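Local atomic coordinates of L-lysine 6-monooxygenase (PDB entry 5CQF), a protein that probably hydroxylates the side-chain nitrogen of L-lysine as an FAD- and NADP-dependent monooxygenase in siderophore biosynthesis. Residues Phe21-Cys30 against Leu118-Thr129; Val392-Ser400 against Arg418-Ala429. All coordinates share one frame; numbering follows the deposited sequence.

Contact 1: Phe21-Cys30 against Leu118-Thr129; sequences FGPAGIALAC and LGWVSRQVDGHT
Phe-21 and Thr-129 meet because of their first torsions: the phenyl ring swings away from its own backbone N (chi1 -152°), while Thr-129, at chi1 -59°, turns OG1 and CG2 to the same ring. OG1 of Thr-129 lies 3.2 Å above the plane of the Phe-21 ring, over its centre. The CG2 methyl makes an off-centre CH-pi contact, 4.1 Å from the Phe-21 ring centroid. On the opposite face CG1 of Ile-26 rests near the rim, so the ring is held between the two residues. At the ring edge CE2 of Phe-21 approaches OG of Ser-122 at 3.8 Å.

Phe-21 precedes Gly-22, the N-cap of the helix that begins at Pro-23; Gly-20, Gly-22 and Gly-25 fit a Rossmann-type GxGxxG pattern in a strand-turn-helix, consistent with a dinucleotide-binding site for FAD in this family. The backbone N of Phe-21 hydrogen-bonds OE1 of Glu-51.

Helices 23-30 and 118-125 cross at 51°, with their axes 9.8 Å apart at closest approach. Ile-26 enters as a knob in a hole made by Leu-118, Val-121, Ser-122 and Val-125: its CD1 comes within 3.8 Å of CD1 of Leu-118, while its other branch, CG2, is directed at CG1 of Val-121. One turn further on, the CB methyl of Ala-29 meets CG2 of Val-125 at 4.0 Å. SG of Cys-30 lies against CG1 of Val-121, while Val-78 and Phe-87 also touch the cysteine.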
# COMPACT_ATOMS: atom_id res chain seq x y z
N PHE A 21 36.94 -4.83 1.84
CA PHE A 21 36.08 -5.49 2.81
C PHE A 21 34.79 -4.69 3.01
O PHE A 21 34.31 -4.53 4.13
CB PHE A 21 36.79 -5.76 4.13
CG PHE A 21 36.26 -6.94 4.87
CD1 PHE A 21 36.35 -8.20 4.32
CD2 PHE A 21 35.68 -6.80 6.11
CE1 PHE A 21 35.87 -9.31 5.00
CE2 PHE A 21 35.19 -7.91 6.79
CZ PHE A 21 35.28 -9.17 6.23
N GLY A 22 34.23 -4.22 1.90
CA GLY A 22 32.86 -3.76 1.88
C GLY A 22 31.93 -4.95 1.75
O GLY A 22 32.36 -6.09 1.93
N PRO A 23 30.65 -4.71 1.46
CA PRO A 23 29.68 -5.79 1.43
C PRO A 23 30.12 -6.98 0.59
O PRO A 23 29.96 -8.13 0.99
CB PRO A 23 28.46 -5.14 0.82
CG PRO A 23 28.56 -3.71 1.19
CD PRO A 23 30.01 -3.40 1.26
N ALA A 24 30.69 -6.70 -0.57
CA ALA A 24 31.11 -7.77 -1.46
C ALA A 24 32.13 -8.69 -0.80
O ALA A 24 31.96 -9.92 -0.83
CB ALA A 24 31.67 -7.18 -2.75
N GLY A 25 33.17 -8.12 -0.20
CA GLY A 25 34.18 -8.94 0.50
C GLY A 25 33.61 -9.61 1.75
O GLY A 25 34.03 -10.71 2.15
N ILE A 26 32.67 -8.95 2.41
CA ILE A 26 32.08 -9.54 3.60
C ILE A 26 31.26 -10.76 3.22
O ILE A 26 31.30 -11.80 3.89
CB ILE A 26 31.22 -8.52 4.33
CG1 ILE A 26 32.12 -7.51 5.03
CG2 ILE A 26 30.33 -9.20 5.34
CD1 ILE A 26 31.45 -6.21 5.34
N ALA A 27 30.55 -10.62 2.11
CA ALA A 27 29.75 -11.72 1.59
C ALA A 27 30.61 -12.90 1.30
O ALA A 27 30.21 -14.00 1.56
CB ALA A 27 29.03 -11.30 0.32
N LEU A 28 31.78 -12.66 0.69
CA LEU A 28 32.74 -13.73 0.40
C LEU A 28 33.27 -14.38 1.66
O LEU A 28 33.33 -15.60 1.72
CB LEU A 28 33.92 -13.18 -0.39
CG LEU A 28 34.93 -14.21 -0.83
CD1 LEU A 28 34.36 -15.18 -1.84
CD2 LEU A 28 36.12 -13.45 -1.38
N ALA A 29 33.68 -13.58 2.64
CA ALA A 29 34.08 -14.15 3.94
C ALA A 29 32.98 -14.96 4.58
O ALA A 29 33.27 -16.00 5.17
CB ALA A 29 34.52 -13.06 4.90
N CYS A 30 31.72 -14.54 4.43
CA CYS A 30 30.63 -15.34 4.99
C CYS A 30 30.58 -16.73 4.37
O CYS A 30 30.28 -17.68 5.04
CB CYS A 30 29.28 -14.66 4.83
SG CYS A 30 29.06 -13.20 5.85
N LEU A 118 25.00 -4.93 8.43
CA LEU A 118 26.25 -5.13 7.76
C LEU A 118 27.43 -5.05 8.73
O LEU A 118 28.36 -5.85 8.67
CB LEU A 118 26.36 -4.10 6.65
CG LEU A 118 27.72 -4.05 6.01
CD1 LEU A 118 27.80 -5.17 5.00
CD2 LEU A 118 27.92 -2.69 5.37
N GLY A 119 27.40 -4.10 9.65
CA GLY A 119 28.40 -4.06 10.75
C GLY A 119 28.29 -5.30 11.63
O GLY A 119 29.28 -5.84 12.10
N TRP A 120 27.07 -5.79 11.84
CA TRP A 120 26.89 -6.94 12.69
C TRP A 120 27.50 -8.18 12.06
O TRP A 120 28.06 -9.03 12.76
CB TRP A 120 25.40 -7.11 13.01
CG TRP A 120 24.99 -8.33 13.75
CD1 TRP A 120 24.81 -8.45 15.11
CD2 TRP A 120 24.56 -9.58 13.18
NE1 TRP A 120 24.35 -9.71 15.41
CE2 TRP A 120 24.20 -10.42 14.26
CE3 TRP A 120 24.47 -10.08 11.88
CZ2 TRP A 120 23.77 -11.74 14.06
CZ3 TRP A 120 24.05 -11.38 11.70
CH2 TRP A 120 23.70 -12.20 12.78
N VAL A 121 27.40 -8.31 10.75
CA VAL A 121 28.05 -9.43 10.06
C VAL A 121 29.56 -9.24 10.00
O VAL A 121 30.34 -10.14 10.30
CB VAL A 121 27.59 -9.62 8.60
CG1 VAL A 121 28.27 -10.85 8.01
CG2 VAL A 121 26.09 -9.82 8.53
N SER A 122 29.97 -8.06 9.57
CA SER A 122 31.40 -7.76 9.48
C SER A 122 32.12 -8.15 10.77
O SER A 122 33.05 -8.95 10.74
CB SER A 122 31.61 -6.28 9.14
OG SER A 122 32.98 -5.98 9.16
N ARG A 123 31.65 -7.63 11.90
CA ARG A 123 32.24 -7.93 13.22
C ARG A 123 32.44 -9.39 13.52
O ARG A 123 33.16 -9.71 14.45
CB ARG A 123 31.34 -7.42 14.34
CG ARG A 123 31.57 -5.98 14.73
CD ARG A 123 30.70 -5.63 15.94
NE ARG A 123 29.36 -5.15 15.56
CZ ARG A 123 28.19 -5.66 15.99
NH1 ARG A 123 28.14 -6.72 16.81
NH2 ARG A 123 27.05 -5.11 15.57
N GLN A 124 31.73 -10.27 12.84
CA GLN A 124 31.80 -11.70 13.11
C GLN A 124 32.70 -12.42 12.15
O GLN A 124 33.07 -13.55 12.45
CB GLN A 124 30.41 -12.34 13.01
CG GLN A 124 29.43 -11.94 14.08
CD GLN A 124 28.08 -12.56 13.86
OE1 GLN A 124 27.88 -13.73 14.18
NE2 GLN A 124 27.16 -11.81 13.27
N VAL A 125 33.03 -11.82 11.01
CA VAL A 125 33.87 -12.49 9.98
C VAL A 125 35.13 -11.73 9.56
O VAL A 125 35.73 -12.04 8.53
CB VAL A 125 33.05 -12.81 8.71
CG1 VAL A 125 31.84 -13.66 9.05
CG2 VAL A 125 32.60 -11.54 8.02
N ASP A 126 35.53 -10.74 10.35
CA ASP A 126 36.64 -9.88 9.98
C ASP A 126 37.98 -10.27 10.61
O ASP A 126 38.94 -9.51 10.49
CB ASP A 126 36.30 -8.41 10.33
CG ASP A 126 36.23 -8.16 11.82
OD1 ASP A 126 36.34 -9.12 12.63
OD2 ASP A 126 36.05 -6.98 12.19
N GLY A 127 38.07 -11.43 11.25
CA GLY A 127 39.34 -11.91 11.83
C GLY A 127 40.53 -12.03 10.86
O GLY A 127 41.65 -12.25 11.28
N HIS A 128 40.30 -11.94 9.55
CA HIS A 128 41.38 -11.98 8.57
C HIS A 128 41.42 -10.70 7.76
O HIS A 128 41.91 -10.67 6.63
CB HIS A 128 41.18 -13.16 7.63
CG HIS A 128 41.14 -14.47 8.33
ND1 HIS A 128 39.95 -15.09 8.66
CD2 HIS A 128 42.13 -15.28 8.78
CE1 HIS A 128 40.21 -16.22 9.30
NE2 HIS A 128 41.53 -16.36 9.36
N THR A 129 40.87 -9.64 8.32
CA THR A 129 40.82 -8.42 7.58
C THR A 129 41.79 -7.42 8.18
O THR A 129 41.79 -7.22 9.39
CB THR A 129 39.41 -7.82 7.56
OG1 THR A 129 38.51 -8.76 6.98
CG2 THR A 129 39.41 -6.57 6.74

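Contact 2: Val392-Ser400 against Arg418-Ala429; sequences VNIWVNGLS and RAGRIASALERA
Arg-418 crosses Asn-397 at a slant, its outer end lying by the backbone of Gly-398. Its CB already lies 3.5 Å from OD1 of Asn-397, CG passes that oxygen farther off, and CD is close to it again. The chain then bends at chi3 (-61°), bringing NE into a hydrogen bond with OD1 of Asn-397 at 2.7 Å. The bond is fairly straight (161° at the hydrogen) and lies near the guanidinium plane, which stands 82° from the amide. CA of Gly-398 lies over one guanidinium face, toward its rim, 3.9 Å from CZ of Arg-418. NH1 ends 4.2 Å from CG of Leu-399, and NH2 lies nearest O of Asn-397, at 3.6 Å.

CD1 of Ile-422 touches CG of Asn-397, a residue at the centre of an inverse gamma turn. Upstream, the Trp-395 indole lies over the helix: CG of Leu-426 covers one face of its six-membered ring, and CB of Ala-425 comes 3.8 Å from its CZ2. Buried NE1 of Trp-395 has no polar partner in the model.

Strand 393-396, almost antiparallel to helix 418-428, is an outermost strand of the parallel, Rossmann-like sheet, hydrogen-bonded beside strand 163-166; Ile-422 and Leu-426 also pack on helix 23-37.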
# COMPACT_ATOMS: atom_id res chain seq x y z
N VAL A 392 47.92 -18.76 -12.03
CA VAL A 392 47.49 -17.48 -11.43
C VAL A 392 46.08 -17.07 -11.86
O VAL A 392 45.78 -16.93 -13.06
CB VAL A 392 48.48 -16.32 -11.68
CG1 VAL A 392 47.99 -15.03 -11.03
CG2 VAL A 392 49.84 -16.67 -11.13
N ASN A 393 45.22 -16.87 -10.87
CA ASN A 393 43.84 -16.54 -11.11
C ASN A 393 43.44 -15.24 -10.46
O ASN A 393 43.87 -14.90 -9.35
CB ASN A 393 42.94 -17.65 -10.60
CG ASN A 393 43.35 -18.99 -11.15
OD1 ASN A 393 43.02 -19.32 -12.28
ND2 ASN A 393 44.08 -19.77 -10.35
N ILE A 394 42.61 -14.52 -11.19
CA ILE A 394 42.09 -13.25 -10.73
C ILE A 394 40.60 -13.22 -11.02
O ILE A 394 40.15 -13.72 -12.05
CB ILE A 394 42.79 -12.07 -11.43
CG1 ILE A 394 44.33 -12.17 -11.27
CG2 ILE A 394 42.30 -10.75 -10.85
CD1 ILE A 394 45.09 -11.36 -12.28
N TRP A 395 39.86 -12.63 -10.07
CA TRP A 395 38.41 -12.47 -10.16
C TRP A 395 38.11 -11.02 -9.91
O TRP A 395 38.75 -10.40 -9.05
CB TRP A 395 37.72 -13.27 -9.08
CG TRP A 395 37.74 -14.76 -9.29
CD1 TRP A 395 36.78 -15.51 -9.90
CD2 TRP A 395 38.75 -15.68 -8.86
NE1 TRP A 395 37.13 -16.83 -9.90
CE2 TRP A 395 38.34 -16.96 -9.27
CE3 TRP A 395 39.96 -15.54 -8.21
CZ2 TRP A 395 39.09 -18.10 -9.03
CZ3 TRP A 395 40.72 -16.67 -7.97
CH2 TRP A 395 40.28 -17.93 -8.38
N VAL A 396 37.15 -10.46 -10.65
CA VAL A 396 36.60 -9.15 -10.31
C VAL A 396 35.19 -9.33 -9.78
O VAL A 396 34.30 -9.72 -10.51
CB VAL A 396 36.61 -8.17 -11.50
CG1 VAL A 396 36.05 -6.81 -11.08
CG2 VAL A 396 38.01 -8.00 -12.03
N ASN A 397 35.00 -9.05 -8.49
CA ASN A 397 33.73 -9.33 -7.80
C ASN A 397 32.73 -8.18 -7.93
O ASN A 397 32.41 -7.48 -6.96
CB ASN A 397 34.00 -9.64 -6.32
CG ASN A 397 32.83 -10.29 -5.64
OD1 ASN A 397 31.78 -10.47 -6.23
ND2 ASN A 397 33.02 -10.66 -4.37
N GLY A 398 32.21 -8.01 -9.13
CA GLY A 398 31.24 -6.93 -9.40
C GLY A 398 30.63 -7.11 -10.77
O GLY A 398 31.07 -7.94 -11.56
N LEU A 399 29.58 -6.33 -11.03
CA LEU A 399 28.99 -6.25 -12.35
C LEU A 399 29.55 -5.05 -13.12
O LEU A 399 30.14 -4.15 -12.53
CB LEU A 399 27.48 -6.15 -12.24
CG LEU A 399 26.81 -7.46 -11.80
CD1 LEU A 399 25.34 -7.24 -11.50
CD2 LEU A 399 26.96 -8.53 -12.87
N SER A 400 29.39 -5.10 -14.44
CA SER A 400 29.65 -3.97 -15.35
C SER A 400 28.87 -4.19 -16.64
O SER A 400 28.61 -5.35 -17.02
CB SER A 400 31.13 -3.84 -15.71
OG SER A 400 31.62 -4.99 -16.36
N ARG A 418 27.36 -14.28 -6.06
CA ARG A 418 28.71 -14.18 -6.56
C ARG A 418 29.68 -14.81 -5.60
O ARG A 418 30.57 -15.54 -6.04
CB ARG A 418 29.13 -12.72 -6.78
CG ARG A 418 28.44 -12.04 -7.95
CD ARG A 418 29.26 -10.87 -8.47
NE ARG A 418 29.48 -9.83 -7.47
CZ ARG A 418 28.65 -8.82 -7.24
NH1 ARG A 418 27.51 -8.72 -7.88
NH2 ARG A 418 28.94 -7.92 -6.32
N ALA A 419 29.55 -14.52 -4.32
CA ALA A 419 30.43 -15.10 -3.30
C ALA A 419 30.45 -16.61 -3.40
O ALA A 419 31.49 -17.21 -3.23
CB ALA A 419 29.99 -14.68 -1.90
N GLY A 420 29.30 -17.22 -3.66
CA GLY A 420 29.25 -18.67 -3.83
C GLY A 420 30.06 -19.17 -5.04
O GLY A 420 30.84 -20.11 -4.93
N ARG A 421 29.88 -18.53 -6.17
CA ARG A 421 30.58 -18.87 -7.39
C ARG A 421 32.09 -18.67 -7.27
O ARG A 421 32.86 -19.48 -7.78
CB ARG A 421 30.09 -18.00 -8.55
CG ARG A 421 28.69 -18.32 -9.05
CD ARG A 421 28.57 -17.96 -10.54
NE ARG A 421 27.17 -17.93 -10.98
CZ ARG A 421 26.74 -18.35 -12.17
NH1 ARG A 421 27.59 -18.84 -13.06
NH2 ARG A 421 25.45 -18.29 -12.46
N ILE A 422 32.50 -17.60 -6.59
CA ILE A 422 33.91 -17.30 -6.45
C ILE A 422 34.56 -18.23 -5.43
O ILE A 422 35.63 -18.78 -5.69
CB ILE A 422 34.16 -15.82 -6.14
CG1 ILE A 422 33.88 -15.00 -7.40
CG2 ILE A 422 35.60 -15.55 -5.70
CD1 ILE A 422 33.70 -13.51 -7.16
N ALA A 423 33.91 -18.45 -4.30
CA ALA A 423 34.52 -19.27 -3.25
C ALA A 423 34.69 -20.72 -3.71
O ALA A 423 35.67 -21.35 -3.37
CB ALA A 423 33.70 -19.20 -1.98
N SER A 424 33.75 -21.24 -4.48
CA SER A 424 33.93 -22.55 -5.07
C SER A 424 35.07 -22.55 -6.10
O SER A 424 35.94 -23.44 -6.09
CB SER A 424 32.64 -23.00 -5.74
OG SER A 424 32.22 -22.03 -6.70
N ALA A 425 35.10 -21.54 -6.97
CA ALA A 425 36.20 -21.48 -7.94
C ALA A 425 37.53 -21.40 -7.21
O ALA A 425 38.47 -22.05 -7.61
CB ALA A 425 36.05 -20.32 -8.92
N LEU A 426 37.59 -20.63 -6.12
CA LEU A 426 38.82 -20.55 -5.33
C LEU A 426 39.24 -21.90 -4.78
O LEU A 426 40.41 -22.21 -4.82
CB LEU A 426 38.71 -19.55 -4.19
CG LEU A 426 38.94 -18.11 -4.62
CD1 LEU A 426 38.28 -17.10 -3.69
CD2 LEU A 426 40.42 -17.83 -4.71
N GLU A 427 38.30 -22.69 -4.29
CA GLU A 427 38.63 -24.04 -3.78
C GLU A 427 39.27 -24.94 -4.83
O GLU A 427 40.27 -25.57 -4.54
CB GLU A 427 37.39 -24.75 -3.25
CG GLU A 427 37.67 -26.08 -2.58
CD GLU A 427 36.40 -26.80 -2.14
OE1 GLU A 427 35.30 -26.30 -2.41
OE2 GLU A 427 36.51 -27.88 -1.52
N ARG A 428 38.67 -25.01 -6.02
CA ARG A 428 39.19 -25.85 -7.12
C ARG A 428 40.60 -25.45 -7.49
O ARG A 428 41.45 -26.30 -7.75
CB ARG A 428 38.28 -25.79 -8.35
CG ARG A 428 36.99 -26.58 -8.19
CD ARG A 428 36.17 -26.61 -9.48
NE ARG A 428 35.61 -25.31 -9.85
CZ ARG A 428 34.49 -24.77 -9.33
NH1 ARG A 428 33.79 -25.40 -8.40
NH2 ARG A 428 34.08 -23.57 -9.75
N ALA A 429 40.86 -24.15 -7.46
CA ALA A 429 42.17 -23.61 -7.74
C ALA A 429 43.25 -23.87 -6.68
O ALA A 429 44.35 -23.33 -6.79
CB ALA A 429 42.06 -22.11 -7.99

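Overall arrangement
The two contacts follow one another along the chain, contact 1 closing before contact 2 opens, and their centres lie 16 Å apart. Both lie beside one parallel sheet, counted as five strands in this chain, to whose outer strands Thr-129 and residues 393-396 belong. Helix 23-37 links them. Its Ile-26 and Ala-29 face helix 111-125, whereas Ala-27 and Leu-28 meet helix 412-428, as Ala-27 O approaches Ala-419 CB at 3.5 Å. Near the start of helix 23-37, Ala-24 touches Asn-397. C-terminal segments thus pack against the glycine-rich N-terminal unit, consistent with a Rossmann-type FAD-binding domain assembled from distant parts of the chain.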